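Local coordinates for putative methyltransferase (Porphyromonas gingivalis, PDB 3LL7), which is a putative methyltransferase that probably transfers methyl groups from S-adenosylmethionine, at residues S88-E93 / E227-A232; V256-I261 / F274-E279; L222-E227 / E248-P253. All blocks are in the same frame, centred on the assembly; numbering follows the deposited sequence.

Interaction 1. Residues S88-E93 / E227-A232; sequences SRFIRE and ELHVVA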
ATOM      1  N   SER A  88      -6.888  -8.430   6.633  1.00  5.97           N
ATOM      2  CA  SER A  88      -7.795  -9.340   7.342  1.00  6.64           C
ATOM      3  C   SER A  88      -7.477 -10.821   7.042  1.00  6.22           C
ATOM      4  O   SER A  88      -7.803 -11.693   7.851  1.00  6.17           O
ATOM      5  CB  SER A  88      -9.270  -9.012   7.077  1.00  6.58           C
ATOM      6  OG  SER A  88      -9.634  -9.459   5.782  1.00  8.61           O
ATOM      7  N   ARG A  89      -6.827 -11.088   5.904  0.50  5.71           N
ATOM      8  CA  ARG A  89      -6.423 -12.450   5.540  0.50  6.30           C
ATOM      9  C   ARG A  89      -5.388 -13.073   6.486  0.50  6.38           C
ATOM     10  O   ARG A  89      -5.235 -14.295   6.500  0.50  6.18           O
ATOM     11  CB  ARG A  89      -5.916 -12.524   4.090  0.50  6.01           C
ATOM     12  CG  ARG A  89      -4.569 -11.841   3.841  0.50  6.77           C
ATOM     13  CD  ARG A  89      -3.371 -12.764   3.995  0.50  7.78           C
ATOM     14  NE  ARG A  89      -3.141 -13.592   2.809  0.50  6.42           N
ATOM     15  CZ  ARG A  89      -2.247 -14.562   2.768  0.50  6.71           C
ATOM     16  NH1 ARG A  89      -1.507 -14.804   3.838  0.50  7.94           N
ATOM     17  NH2 ARG A  89      -2.082 -15.281   1.669  0.50  4.04           N
ATOM     18  N   PHE A  90      -4.676 -12.246   7.255  1.00  6.34           N
ATOM     19  CA  PHE A  90      -3.696 -12.754   8.248  1.00  6.27           C
ATOM     20  C   PHE A  90      -4.362 -13.203   9.563  1.00  6.64           C
ATOM     21  O   PHE A  90      -3.741 -13.885  10.375  1.00  6.14           O
ATOM     22  CB  PHE A  90      -2.625 -11.713   8.586  1.00  7.31           C
ATOM     23  CG  PHE A  90      -1.681 -11.412   7.454  1.00  6.87           C
ATOM     24  CD1 PHE A  90      -0.478 -12.108   7.328  1.00  9.77           C
ATOM     25  CD2 PHE A  90      -2.007 -10.449   6.502  1.00  8.45           C
ATOM     26  CE1 PHE A  90       0.399 -11.839   6.284  1.00 10.34           C
ATOM     27  CE2 PHE A  90      -1.138 -10.176   5.449  1.00 10.11           C
ATOM     28  CZ  PHE A  90       0.062 -10.876   5.332  1.00 11.70           C
ATOM     29  N   ILE A  91      -5.630 -12.864   9.739  1.00  5.96           N
ATOM     30  CA  ILE A  91      -6.272 -13.008  11.045  1.00  7.54           C
ATOM     31  C   ILE A  91      -7.344 -14.097  11.043  1.00  8.03           C
ATOM     32  O   ILE A  91      -8.377 -13.939  10.397  1.00  9.12           O
ATOM     33  CB  ILE A  91      -6.901 -11.653  11.502  1.00  6.52           C
ATOM     34  CG1 ILE A  91      -5.916 -10.482  11.326  1.00  8.45           C
ATOM     35  CG2 ILE A  91      -7.454 -11.743  12.967  1.00  7.23           C
ATOM     36  CD1 ILE A  91      -4.605 -10.582  12.120  1.00  6.74           C
ATOM     37  N   ARG A  92      -7.113 -15.186  11.774  1.00  9.01           N
ATOM     38  CA  ARG A  92      -8.130 -16.242  11.923  1.00 10.40           C
ATOM     39  C   ARG A  92      -9.421 -15.734  12.567  1.00 10.27           C
ATOM     40  O   ARG A  92      -9.384 -14.911  13.486  1.00  9.67           O
ATOM     41  CB  ARG A  92      -7.580 -17.415  12.733  1.00 10.83           C
ATOM     42  CG  ARG A  92      -6.639 -18.324  11.972  1.00 15.11           C
ATOM     43  CD  ARG A  92      -6.359 -19.619  12.779  1.00 20.78           C
ATOM     44  NE  ARG A  92      -7.157 -20.794  12.387  1.00 24.53           N
ATOM     45  CZ  ARG A  92      -8.180 -21.291  13.084  1.00 24.51           C
ATOM     46  NH1 ARG A  92      -8.567 -20.718  14.224  1.00 24.21           N
ATOM     47  NH2 ARG A  92      -8.827 -22.360  12.640  1.00 23.90           N
ATOM     48  N   GLU A  93     -10.559 -16.219  12.070  1.00 10.59           N
ATOM     49  CA  GLU A  93     -11.869 -15.812  12.578  1.00 10.92           C
ATOM     50  C   GLU A  93     -12.008 -16.157  14.068  1.00 10.93           C
ATOM     51  O   GLU A  93     -11.683 -17.267  14.476  1.00 10.79           O
ATOM     52  CB  GLU A  93     -12.980 -16.481  11.753  1.00 11.27           C
ATOM     53  CG  GLU A  93     -14.411 -16.219  12.224  1.00 14.08           C
ATOM     54  CD  GLU A  93     -14.896 -14.805  11.911  1.00 16.93           C
ATOM     55  OE1 GLU A  93     -14.652 -14.319  10.782  1.00 18.44           O
ATOM     56  OE2 GLU A  93     -15.525 -14.184  12.795  1.00 20.38           O
ATOM     57  N   GLU A 227       7.130 -14.450   6.740  1.00 11.83           N
ATOM     58  CA  GLU A 227       6.705 -14.045   5.389  1.00 12.08           C
ATOM     59  C   GLU A 227       6.770 -12.530   5.268  1.00 12.34           C
ATOM     60  O   GLU A 227       6.584 -11.824   6.260  1.00 12.34           O
ATOM     61  CB  GLU A 227       5.290 -14.562   5.048  1.00 12.71           C
ATOM     62  CG  GLU A 227       4.184 -14.202   6.066  1.00 14.03           C
ATOM     63  CD  GLU A 227       2.828 -14.833   5.728  1.00 16.87           C
ATOM     64  OE1 GLU A 227       2.512 -15.037   4.547  1.00 16.47           O
ATOM     65  OE2 GLU A 227       2.069 -15.149   6.662  1.00 19.93           O
ATOM     66  N   LEU A 228       7.005 -12.023   4.053  1.00 12.03           N
ATOM     67  CA  LEU A 228       6.992 -10.586   3.796  1.00 12.16           C
ATOM     68  C   LEU A 228       6.119 -10.361   2.551  1.00 12.02           C
ATOM     69  O   LEU A 228       6.297 -11.024   1.535  1.00 12.20           O
ATOM     70  CB  LEU A 228       8.441 -10.078   3.595  1.00 12.37           C
ATOM     71  CG  LEU A 228       8.656  -8.567   3.444  1.00 14.36           C
ATOM     72  CD1 LEU A 228      10.057  -8.141   3.824  1.00 17.64           C
ATOM     73  CD2 LEU A 228       8.336  -8.110   1.965  1.00 15.58           C
ATOM     74  N   HIS A 229       5.157  -9.450   2.642  1.00 11.07           N
ATOM     75  CA  HIS A 229       4.249  -9.212   1.526  1.00 11.35           C
ATOM     76  C   HIS A 229       4.503  -7.805   0.991  1.00 11.19           C
ATOM     77  O   HIS A 229       4.557  -6.841   1.783  1.00 12.28           O
ATOM     78  CB  HIS A 229       2.797  -9.296   1.994  1.00 11.63           C
ATOM     79  CG  HIS A 229       2.353 -10.687   2.344  1.00 11.78           C
ATOM     80  ND1 HIS A 229       1.156 -11.207   1.909  1.00 12.60           N
ATOM     81  CD2 HIS A 229       2.945 -11.660   3.076  1.00 13.77           C
ATOM     82  CE1 HIS A 229       1.028 -12.444   2.357  1.00 14.96           C
ATOM     83  NE2 HIS A 229       2.103 -12.742   3.067  1.00 14.12           N
ATOM     84  N   VAL A 230       4.641  -7.680  -0.329  1.00  9.83           N
ATOM     85  CA  VAL A 230       4.767  -6.365  -0.959  1.00 10.01           C
ATOM     86  C   VAL A 230       3.423  -6.078  -1.591  1.00  9.59           C
ATOM     87  O   VAL A 230       2.980  -6.826  -2.493  1.00  9.37           O
ATOM     88  CB  VAL A 230       5.879  -6.341  -2.042  1.00 10.28           C
ATOM     89  CG1 VAL A 230       5.937  -4.958  -2.718  1.00 10.92           C
ATOM     90  CG2 VAL A 230       7.213  -6.735  -1.413  1.00 10.13           C
ATOM     91  N   VAL A 231       2.712  -5.096  -1.046  1.00  9.43           N
ATOM     92  CA  VAL A 231       1.291  -4.937  -1.431  1.00  9.51           C
ATOM     93  C   VAL A 231       1.060  -3.661  -2.241  1.00  9.40           C
ATOM     94  O   VAL A 231       1.241  -2.540  -1.719  1.00 10.34           O
ATOM     95  CB  VAL A 231       0.376  -4.943  -0.172  1.00  9.49           C
ATOM     96  CG1 VAL A 231      -1.103  -4.824  -0.562  1.00 11.36           C
ATOM     97  CG2 VAL A 231       0.619  -6.227   0.677  1.00 10.98           C
ATOM     98  N   ALA A 232       0.654  -3.825  -3.496  1.00 10.43           N
ATOM     99  CA  ALA A 232       0.287  -2.684  -4.327  1.00 11.89           C
ATOM    100  C   ALA A 232      -1.244  -2.575  -4.461  1.00 13.59           C
ATOM    101  O   ALA A 232      -1.947  -3.598  -4.421  1.00 13.29           O
ATOM    102  CB  ALA A 232       0.929  -2.788  -5.694  1.00 10.28           C
TER
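An edge-to-face aromatic contact joins Phe90, in the loop between helix 81-86 and strand 96-99, to His229 on strand 225-233 of the central sheet. The two side chains meet tip to tip: Phe90 CZ stands 3.4 Å above the centre of the imidazole, and the ring planes are inclined at 61°. Phe90 CG lies anti to its own carbonyl carbon (chi1 -68°), beside the backbone N. A phenyl group suits this place because its C-H edge can rest on the pi face while adding no polar atom to a buried region.

The imidazole is held in orientation through both nitrogens. His229 NE2 donates to Glu227 OE1 over 2.8 Å in a nearly straight bond lying in the ring plane, although the oxygen is met from above the carboxylate plane; ND1 is hydrogen-bonded to Tyr86 OH. Glu227 OE2 passes the rim of the phenyl ring, 3.7 Å from Phe90 CE1, and forms a salt bridge with Arg243. In one of its two conformers Arg89 lays a guanidinium face by the imidazole, NH1 3.8 Å from His229 CE1, with Glu227 OE1 beyond salt-bridge range; this contact is less certain.

His259 of strand 258-263 stacks on the other face of His229, Leu241 of strand 236-244 packs against Phe90, and helix 215-221 meets Leu228 and Val230, which point to the opposite side of the sheet.

Interaction 2. Residues V256-I261 / F274-E279; sequences VPIHAI and FTMEEE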
ATOM      1  N   VAL A 256      13.093 -16.643   3.341  1.00  7.87           N
ATOM      2  CA  VAL A 256      11.781 -16.090   3.706  1.00  8.48           C
ATOM      3  C   VAL A 256      10.893 -15.909   2.464  1.00  9.76           C
ATOM      4  O   VAL A 256      11.313 -15.261   1.501  1.00  8.86           O
ATOM      5  CB  VAL A 256      11.914 -14.768   4.469  1.00  8.76           C
ATOM      6  CG1 VAL A 256      10.533 -14.085   4.645  1.00  8.91           C
ATOM      7  CG2 VAL A 256      12.552 -15.050   5.867  1.00  8.26           C
ATOM      8  N   PRO A 257       9.662 -16.476   2.483  1.00 10.39           N
ATOM      9  CA  PRO A 257       8.725 -16.273   1.373  1.00 10.51           C
ATOM     10  C   PRO A 257       8.311 -14.803   1.213  1.00 10.21           C
ATOM     11  O   PRO A 257       7.803 -14.193   2.157  1.00 11.45           O
ATOM     12  CB  PRO A 257       7.490 -17.091   1.791  1.00 11.36           C
ATOM     13  CG  PRO A 257       8.013 -18.112   2.764  1.00 11.31           C
ATOM     14  CD  PRO A 257       9.132 -17.425   3.481  1.00 11.34           C
ATOM     15  N   ILE A 258       8.532 -14.264   0.019  1.00  9.14           N
ATOM     16  CA  ILE A 258       8.119 -12.915  -0.353  1.00  7.85           C
ATOM     17  C   ILE A 258       6.903 -13.028  -1.252  1.00  7.60           C
ATOM     18  O   ILE A 258       6.954 -13.707  -2.300  1.00  7.58           O
ATOM     19  CB  ILE A 258       9.254 -12.169  -1.075  1.00  6.80           C
ATOM     20  CG1 ILE A 258      10.512 -12.126  -0.168  1.00  8.58           C
ATOM     21  CG2 ILE A 258       8.842 -10.756  -1.452  1.00  5.73           C
ATOM     22  CD1 ILE A 258      11.783 -11.774  -0.931  1.00 14.06           C
ATOM     23  N   HIS A 259       5.825 -12.340  -0.866  1.00  7.36           N
ATOM     24  CA  HIS A 259       4.605 -12.303  -1.665  1.00  8.33           C
ATOM     25  C   HIS A 259       4.474 -10.953  -2.356  1.00  9.72           C
ATOM     26  O   HIS A 259       4.416  -9.907  -1.673  1.00 10.87           O
ATOM     27  CB  HIS A 259       3.373 -12.446  -0.764  1.00  8.16           C
ATOM     28  CG  HIS A 259       3.248 -13.773  -0.093  1.00  9.47           C
ATOM     29  ND1 HIS A 259       4.272 -14.367   0.615  1.00 12.49           N
ATOM     30  CD2 HIS A 259       2.194 -14.619  -0.017  1.00  8.01           C
ATOM     31  CE1 HIS A 259       3.851 -15.524   1.102  1.00 10.65           C
ATOM     32  NE2 HIS A 259       2.594 -15.694   0.734  1.00 11.43           N
ATOM     33  N   ALA A 260       4.375 -10.964  -3.687  1.00  8.68           N
ATOM     34  CA  ALA A 260       4.198  -9.717  -4.424  1.00  8.79           C
ATOM     35  C   ALA A 260       2.793  -9.720  -4.929  1.00  9.51           C
ATOM     36  O   ALA A 260       2.386 -10.644  -5.654  1.00  9.16           O
ATOM     37  CB  ALA A 260       5.227  -9.612  -5.592  1.00  9.68           C
ATOM     38  N   ILE A 261       2.016  -8.716  -4.528  1.00  9.09           N
ATOM     39  CA  ILE A 261       0.618  -8.744  -4.930  1.00 10.12           C
ATOM     40  C   ILE A 261       0.129  -7.391  -5.386  1.00  9.72           C
ATOM     41  O   ILE A 261       0.480  -6.374  -4.801  1.00  8.59           O
ATOM     42  CB  ILE A 261      -0.281  -9.351  -3.865  1.00 12.06           C
ATOM     43  CG1 ILE A 261      -1.658  -9.750  -4.498  1.00 14.93           C
ATOM     44  CG2 ILE A 261      -0.380  -8.433  -2.673  1.00 12.30           C
ATOM     45  CD1 ILE A 261      -2.387 -10.884  -3.756  1.00 17.02           C
ATOM     46  N   PHE A 274       7.927 -15.968  -3.955  1.00  6.76           N
ATOM     47  CA  PHE A 274       9.280 -16.434  -4.266  1.00  7.85           C
ATOM     48  C   PHE A 274      10.196 -16.174  -3.058  1.00  8.25           C
ATOM     49  O   PHE A 274       9.734 -15.694  -2.016  1.00  8.45           O
ATOM     50  CB  PHE A 274       9.825 -15.729  -5.549  1.00  6.89           C
ATOM     51  CG  PHE A 274      10.220 -14.287  -5.333  1.00  8.32           C
ATOM     52  CD1 PHE A 274      11.566 -13.907  -5.438  1.00  8.04           C
ATOM     53  CD2 PHE A 274       9.252 -13.295  -5.018  1.00  6.91           C
ATOM     54  CE1 PHE A 274      11.944 -12.570  -5.221  1.00  9.99           C
ATOM     55  CE2 PHE A 274       9.643 -11.975  -4.785  1.00  8.38           C
ATOM     56  CZ  PHE A 274      11.007 -11.622  -4.883  1.00  9.80           C
ATOM     57  N   THR A 275      11.484 -16.489  -3.202  1.00  7.69           N
ATOM     58  CA  THR A 275      12.478 -16.205  -2.165  1.00  7.62           C
ATOM     59  C   THR A 275      13.701 -15.584  -2.802  1.00  7.40           C
ATOM     60  O   THR A 275      13.950 -15.764  -4.002  1.00  7.74           O
ATOM     61  CB  THR A 275      12.948 -17.491  -1.449  1.00  7.96           C
ATOM     62  OG1 THR A 275      13.586 -18.363  -2.394  1.00  6.75           O
ATOM     63  CG2 THR A 275      11.780 -18.199  -0.793  1.00  8.88           C
HETATM   64  N   MSE A 276      14.473 -14.850  -2.013  1.00  8.29           N
HETATM   65  CA  MSE A 276      15.666 -14.216  -2.524  1.00 10.37           C
HETATM   66  C   MSE A 276      16.659 -15.280  -3.000  1.00 10.05           C
HETATM   67  O   MSE A 276      17.383 -15.052  -3.983  1.00  9.86           O
HETATM   68  CB  MSE A 276      16.319 -13.322  -1.471  1.00 11.16           C
HETATM   69  CG  MSE A 276      15.587 -11.991  -1.282  1.00 17.02           C
HETATM   70 SE   MSE A 276      15.115 -11.112  -2.981  0.75 30.22          SE
HETATM   71  CE  MSE A 276      16.825 -10.848  -3.843  1.00 25.79           C
ATOM     72  N   GLU A 277      16.683 -16.425  -2.306  1.00  9.14           N
ATOM     73  CA  GLU A 277      17.556 -17.538  -2.682  1.00  9.89           C
ATOM     74  C   GLU A 277      17.243 -17.981  -4.108  1.00  9.74           C
ATOM     75  O   GLU A 277      18.159 -18.235  -4.902  1.00  8.05           O
ATOM     76  CB  GLU A 277      17.399 -18.732  -1.741  1.00 10.28           C
ATOM     77  CG  GLU A 277      18.267 -19.908  -2.137  1.00 12.62           C
ATOM     78  CD  GLU A 277      18.091 -21.104  -1.242  1.00 16.60           C
ATOM     79  OE1 GLU A 277      16.997 -21.303  -0.690  1.00 18.96           O
ATOM     80  OE2 GLU A 277      19.068 -21.860  -1.089  1.00 20.99           O
ATOM     81  N   GLU A 278      15.947 -18.119  -4.404  1.00  9.27           N
ATOM     82  CA  GLU A 278      15.512 -18.511  -5.747  1.00  9.35           C
ATOM     83  C   GLU A 278      15.937 -17.461  -6.744  1.00  8.88           C
ATOM     84  O   GLU A 278      16.578 -17.783  -7.753  1.00  9.88           O
ATOM     85  CB  GLU A 278      13.987 -18.730  -5.792  1.00  9.20           C
ATOM     86  CG  GLU A 278      13.444 -19.018  -7.197  1.00 10.46           C
ATOM     87  CD  GLU A 278      11.940 -19.171  -7.176  1.00 12.75           C
ATOM     88  OE1 GLU A 278      11.309 -18.705  -6.184  1.00 12.40           O
ATOM     89  OE2 GLU A 278      11.393 -19.760  -8.128  1.00 11.50           O
ATOM     90  N   GLU A 279      15.601 -16.195  -6.485  1.00  8.75           N
ATOM     91  CA  GLU A 279      16.005 -15.096  -7.375  1.00  9.24           C
ATOM     92  C   GLU A 279      17.498 -15.104  -7.682  1.00 10.66           C
ATOM     93  O   GLU A 279      17.889 -14.919  -8.811  1.00 10.10           O
ATOM     94  CB  GLU A 279      15.608 -13.737  -6.784  1.00  9.65           C
ATOM     95  CG  GLU A 279      16.005 -12.483  -7.609  1.00  9.44           C
ATOM     96  CD  GLU A 279      15.313 -12.344  -8.976  1.00 11.98           C
ATOM     97  OE1 GLU A 279      14.263 -12.986  -9.213  1.00 11.52           O
ATOM     98  OE2 GLU A 279      15.797 -11.532  -9.814  1.00 13.18           O
TER
HETATM   99  O   HOH W   1      13.649 -14.369   0.814  1.00  9.22           O
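The phenyl ring of Phe274 meets Ile258 obliquely, with CE2 3.6 Å from Ile258 CG2 and CD2 near Ile258 O. On the other side of the strand the imidazole of His259 has Pro257 O at its edge, in plane. The two segments form the last antiparallel rung of a beta hairpin with a long connecting loop: strands 258-263 and 272-274, at the margin of the large mixed sheet.

Ile258 and Phe274 are a hydrogen-bonded pair. Ile258 N donates to Phe274 O over 2.8 Å, and Phe274 N returns a bond to Ile258 O over 3.0 Å, so the short strand is fastened at its final residue just before the chain turns into helix 276-281. Their side chains share one face of the sheet, where Ala304 of helix 299-304 packs against both. Phe274 CG sits between its backbone N and carbonyl carbon (chi1 74°); farther out, CE2 also lies against Ile258 CB, and CZ comes near Ile258 CD1. Beta-branched isoleucine suits the extended backbone, and Ile258 CD1 lies 3.8 Å from CG of Met276, present as selenomethionine.

Thr275 is the N-cap of the helix: its OG1 accepts from Glu278 N at 3.1 Å, a task suited to a short hydroxyl side chain, while its methyl CG2 turns to Val256 O. A water links the first turn to the residues leading into the strand, donating to Val256 O at 2.6 Å and accepting from Met276 N at 3.0 Å.

Interaction 3. Residues L222-E227 / E248-P253; sequences LLHVQE and EATIPP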
ATOM      1  N   LEU A 222      15.340  -8.147  11.074  1.00 20.87           N
ATOM      2  CA  LEU A 222      14.272  -8.629  11.929  1.00 20.23           C
ATOM      3  C   LEU A 222      14.446 -10.116  12.165  1.00 20.24           C
ATOM      4  O   LEU A 222      14.759 -10.865  11.237  1.00 20.95           O
ATOM      5  CB  LEU A 222      12.906  -8.329  11.298  1.00 19.46           C
ATOM      6  CG  LEU A 222      12.492  -6.856  11.229  1.00 19.16           C
ATOM      7  CD1 LEU A 222      11.125  -6.703  10.581  1.00 17.34           C
ATOM      8  CD2 LEU A 222      12.498  -6.199  12.621  1.00 17.48           C
ATOM      9  N   LEU A 223      14.256 -10.540  13.407  1.00 19.87           N
ATOM     10  CA  LEU A 223      14.326 -11.957  13.730  1.00 18.96           C
ATOM     11  C   LEU A 223      12.931 -12.574  13.627  1.00 17.75           C
ATOM     12  O   LEU A 223      11.916 -11.880  13.827  1.00 17.27           O
ATOM     13  CB  LEU A 223      14.919 -12.179  15.138  1.00 19.14           C
ATOM     14  CG  LEU A 223      16.436 -11.982  15.289  1.00 19.89           C
ATOM     15  CD1 LEU A 223      16.902 -12.158  16.757  1.00 21.43           C
ATOM     16  CD2 LEU A 223      17.223 -12.905  14.360  1.00 20.71           C
ATOM     17  N   HIS A 224      12.909 -13.872  13.305  1.00 16.09           N
ATOM     18  CA  HIS A 224      11.703 -14.709  13.355  1.00 15.44           C
ATOM     19  C   HIS A 224      10.653 -14.377  12.317  1.00 14.29           C
ATOM     20  O   HIS A 224       9.490 -14.759  12.472  1.00 13.85           O
ATOM     21  CB  HIS A 224      11.076 -14.717  14.763  1.00 14.98           C
ATOM     22  CG  HIS A 224      11.999 -15.262  15.805  1.00 16.08           C
ATOM     23  ND1 HIS A 224      12.349 -16.593  15.859  1.00 17.13           N
ATOM     24  CD2 HIS A 224      12.674 -14.651  16.807  1.00 18.02           C
ATOM     25  CE1 HIS A 224      13.189 -16.784  16.864  1.00 17.37           C
ATOM     26  NE2 HIS A 224      13.399 -15.622  17.457  1.00 16.35           N
ATOM     27  N   VAL A 225      11.083 -13.716  11.242  1.00 14.41           N
ATOM     28  CA  VAL A 225      10.200 -13.376  10.117  1.00 14.11           C
ATOM     29  C   VAL A 225       9.769 -14.654   9.405  1.00 13.93           C
ATOM     30  O   VAL A 225      10.599 -15.506   9.099  1.00 14.44           O
ATOM     31  CB  VAL A 225      10.899 -12.419   9.132  1.00 14.00           C
ATOM     32  CG1 VAL A 225      10.050 -12.224   7.863  1.00 14.31           C
ATOM     33  CG2 VAL A 225      11.137 -11.073   9.788  1.00 13.25           C
ATOM     34  N   GLN A 226       8.468 -14.777   9.150  1.00 13.28           N
ATOM     35  CA  GLN A 226       7.905 -15.948   8.484  1.00 12.96           C
ATOM     36  C   GLN A 226       7.488 -15.694   7.040  1.00 12.46           C
ATOM     37  O   GLN A 226       7.456 -16.616   6.239  1.00 11.99           O
ATOM     38  CB  GLN A 226       6.696 -16.459   9.256  1.00 13.73           C
ATOM     39  CG  GLN A 226       7.066 -16.992  10.655  1.00 14.66           C
ATOM     40  CD  GLN A 226       8.027 -18.163  10.605  1.00 15.58           C
ATOM     41  OE1 GLN A 226       7.839 -19.118   9.840  1.00 16.85           O
ATOM     42  NE2 GLN A 226       9.073 -18.098  11.427  1.00 16.50           N
ATOM     43  N   GLU A 227       7.130 -14.450   6.740  1.00 11.83           N
ATOM     44  CA  GLU A 227       6.705 -14.045   5.389  1.00 12.08           C
ATOM     45  C   GLU A 227       6.770 -12.530   5.268  1.00 12.34           C
ATOM     46  O   GLU A 227       6.584 -11.824   6.260  1.00 12.34           O
ATOM     47  CB  GLU A 227       5.290 -14.562   5.048  1.00 12.71           C
ATOM     48  CG  GLU A 227       4.184 -14.202   6.066  1.00 14.03           C
ATOM     49  CD  GLU A 227       2.828 -14.833   5.728  1.00 16.87           C
ATOM     50  OE1 GLU A 227       2.512 -15.037   4.547  1.00 16.47           O
ATOM     51  OE2 GLU A 227       2.069 -15.149   6.662  1.00 19.93           O
ATOM     52  N   GLU A 248       7.014 -20.752  15.095  1.00 24.13           N
ATOM     53  CA  GLU A 248       7.419 -21.536  13.935  1.00 23.45           C
ATOM     54  C   GLU A 248       8.951 -21.466  13.857  1.00 21.96           C
ATOM     55  O   GLU A 248       9.560 -20.557  14.425  1.00 21.30           O
ATOM     56  CB  GLU A 248       6.736 -20.958  12.676  1.00 24.31           C
ATOM     57  CG  GLU A 248       5.178 -20.857  12.787  1.00 26.80           C
ATOM     58  CD  GLU A 248       4.533 -19.801  11.868  1.00 30.38           C
ATOM     59  OE1 GLU A 248       5.082 -19.506  10.786  1.00 33.32           O
ATOM     60  OE2 GLU A 248       3.456 -19.265  12.223  1.00 31.51           O
ATOM     61  N   ALA A 249       9.582 -22.426  13.189  1.00 20.94           N
ATOM     62  CA  ALA A 249      11.041 -22.423  13.057  1.00 20.11           C
ATOM     63  C   ALA A 249      11.572 -21.152  12.399  1.00 20.24           C
ATOM     64  O   ALA A 249      10.923 -20.592  11.500  1.00 19.34           O
ATOM     65  CB  ALA A 249      11.514 -23.656  12.277  1.00 20.18           C
ATOM     66  N   THR A 250      12.742 -20.698  12.850  1.00 19.61           N
ATOM     67  CA  THR A 250      13.464 -19.604  12.190  1.00 19.49           C
ATOM     68  C   THR A 250      13.774 -19.974  10.730  1.00 18.69           C
ATOM     69  O   THR A 250      14.174 -21.098  10.440  1.00 17.91           O
ATOM     70  CB  THR A 250      14.774 -19.246  12.954  1.00 20.03           C
ATOM     71  OG1 THR A 250      14.440 -18.670  14.225  1.00 21.71           O
ATOM     72  CG2 THR A 250      15.621 -18.236  12.177  1.00 21.47           C
ATOM     73  N   ILE A 251      13.570 -19.022   9.827  1.00 17.94           N
ATOM     74  CA  ILE A 251      13.868 -19.203   8.398  1.00 17.59           C
ATOM     75  C   ILE A 251      14.995 -18.247   8.081  1.00 17.14           C
ATOM     76  O   ILE A 251      14.874 -17.053   8.375  1.00 17.03           O
ATOM     77  CB  ILE A 251      12.664 -18.794   7.510  1.00 17.21           C
ATOM     78  CG1 ILE A 251      11.423 -19.614   7.864  1.00 18.08           C
ATOM     79  CG2 ILE A 251      12.992 -18.980   6.008  1.00 17.96           C
ATOM     80  CD1 ILE A 251      10.149 -19.093   7.256  1.00 18.93           C
ATOM     81  N   PRO A 252      16.086 -18.742   7.466  1.00 16.92           N
ATOM     82  CA  PRO A 252      17.122 -17.779   7.115  1.00 16.71           C
ATOM     83  C   PRO A 252      16.556 -16.757   6.111  1.00 16.38           C
ATOM     84  O   PRO A 252      15.584 -17.060   5.404  1.00 15.60           O
ATOM     85  CB  PRO A 252      18.258 -18.648   6.544  1.00 17.74           C
ATOM     86  CG  PRO A 252      17.598 -19.908   6.084  1.00 18.47           C
ATOM     87  CD  PRO A 252      16.384 -20.104   6.984  1.00 17.23           C
ATOM     88  N   PRO A 253      17.114 -15.533   6.100  1.00 15.50           N
ATOM     89  CA  PRO A 253      16.543 -14.412   5.366  1.00 14.38           C
ATOM     90  C   PRO A 253      16.342 -14.702   3.872  1.00 13.30           C
ATOM     91  O   PRO A 253      15.311 -14.339   3.295  1.00 12.37           O
ATOM     92  CB  PRO A 253      17.570 -13.310   5.602  1.00 14.56           C
ATOM     93  CG  PRO A 253      18.073 -13.614   7.012  1.00 15.55           C
ATOM     94  CD  PRO A 253      18.273 -15.109   6.914  1.00 15.89           C
TER
HETATM   95  O   HOH W   2      11.084 -18.007  14.088  1.00 20.97           O
HETATM   96  O   HOH W   3      12.597 -16.473  10.784  1.00 19.25           O
HETATM   97  O   HOH W   4       8.932 -21.691   9.584  1.00 23.94           O
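Gln226 reaches Ala249 by a bent side chain: CG is anti to the carbonyl carbon (chi1 -65°) and a second turn (chi2 -61°) swings CD back toward the loop 248-253. Glu248, by contrast, is extended beyond CG and crosses the glutamine obliquely, with amide and carboxylate planes 74° apart. The amide then donates from Gln226 NE2 to Ala249 O, 3.1 Å away, in a nearly straight bond. The acceptor lies in the amide plane, whereas the donor stands above the plane of the carbonyl. A glutamine is apt here, since its other end, OE1, takes a water that also donates to Ala249 O, closing a small ring of polar contacts.

Gln226 OE1 and Glu248 OE1 are only 2.9 Å apart although both are acceptors as modelled. The Arg243 salt bridge at Glu248 OE2 may help to offset the carboxylate charge.

The loop belongs to the connection that passes over the start of strand 225-233, skipping it, from strand 236-244 to strand 258-263, which lies on its other side and pairs with it in parallel. Much of this passage is stitched by solvent. One water donates to Val225 O and accepts from Ile251 N at 2.9 Å, bridging backbones that do not pair directly. Another sits in the plane of the His224 ring, 2.6 Å from ND1, and donates to Glu248 O; its link to Thr250 OG1 is weak. His224 has a positive phi, in the left-handed region, where the chain turns into the strand. Ile251 lays its CD1 methyl against Gln226 OE1, 3.5 Å away, and packs against Val256, where the apolar contact lies.

Overall arrangement
Along the chain, interactions 1 and 3 interlock, sharing Glu227 with their segments alternating, and interaction 2 follows interaction 3. Their centres lie about 13 to 16 Å apart, and all three reach neighbouring strands of one mixed sheet. Strand 225-233 serves interactions 1 and 3; strand 258-263, parallel to it, serves interaction 2, and backbone bonds between Leu228, Val230 and His259 join the two. Interaction 1 ties the strand to a loop preceding the first sheet strand, and interaction 3 covers its start, so both hold loops about strand 225-233. Interaction 2 continues the sheet outward and alone ends in helix 276-281, from which the chain runs on to the ferredoxin-like region.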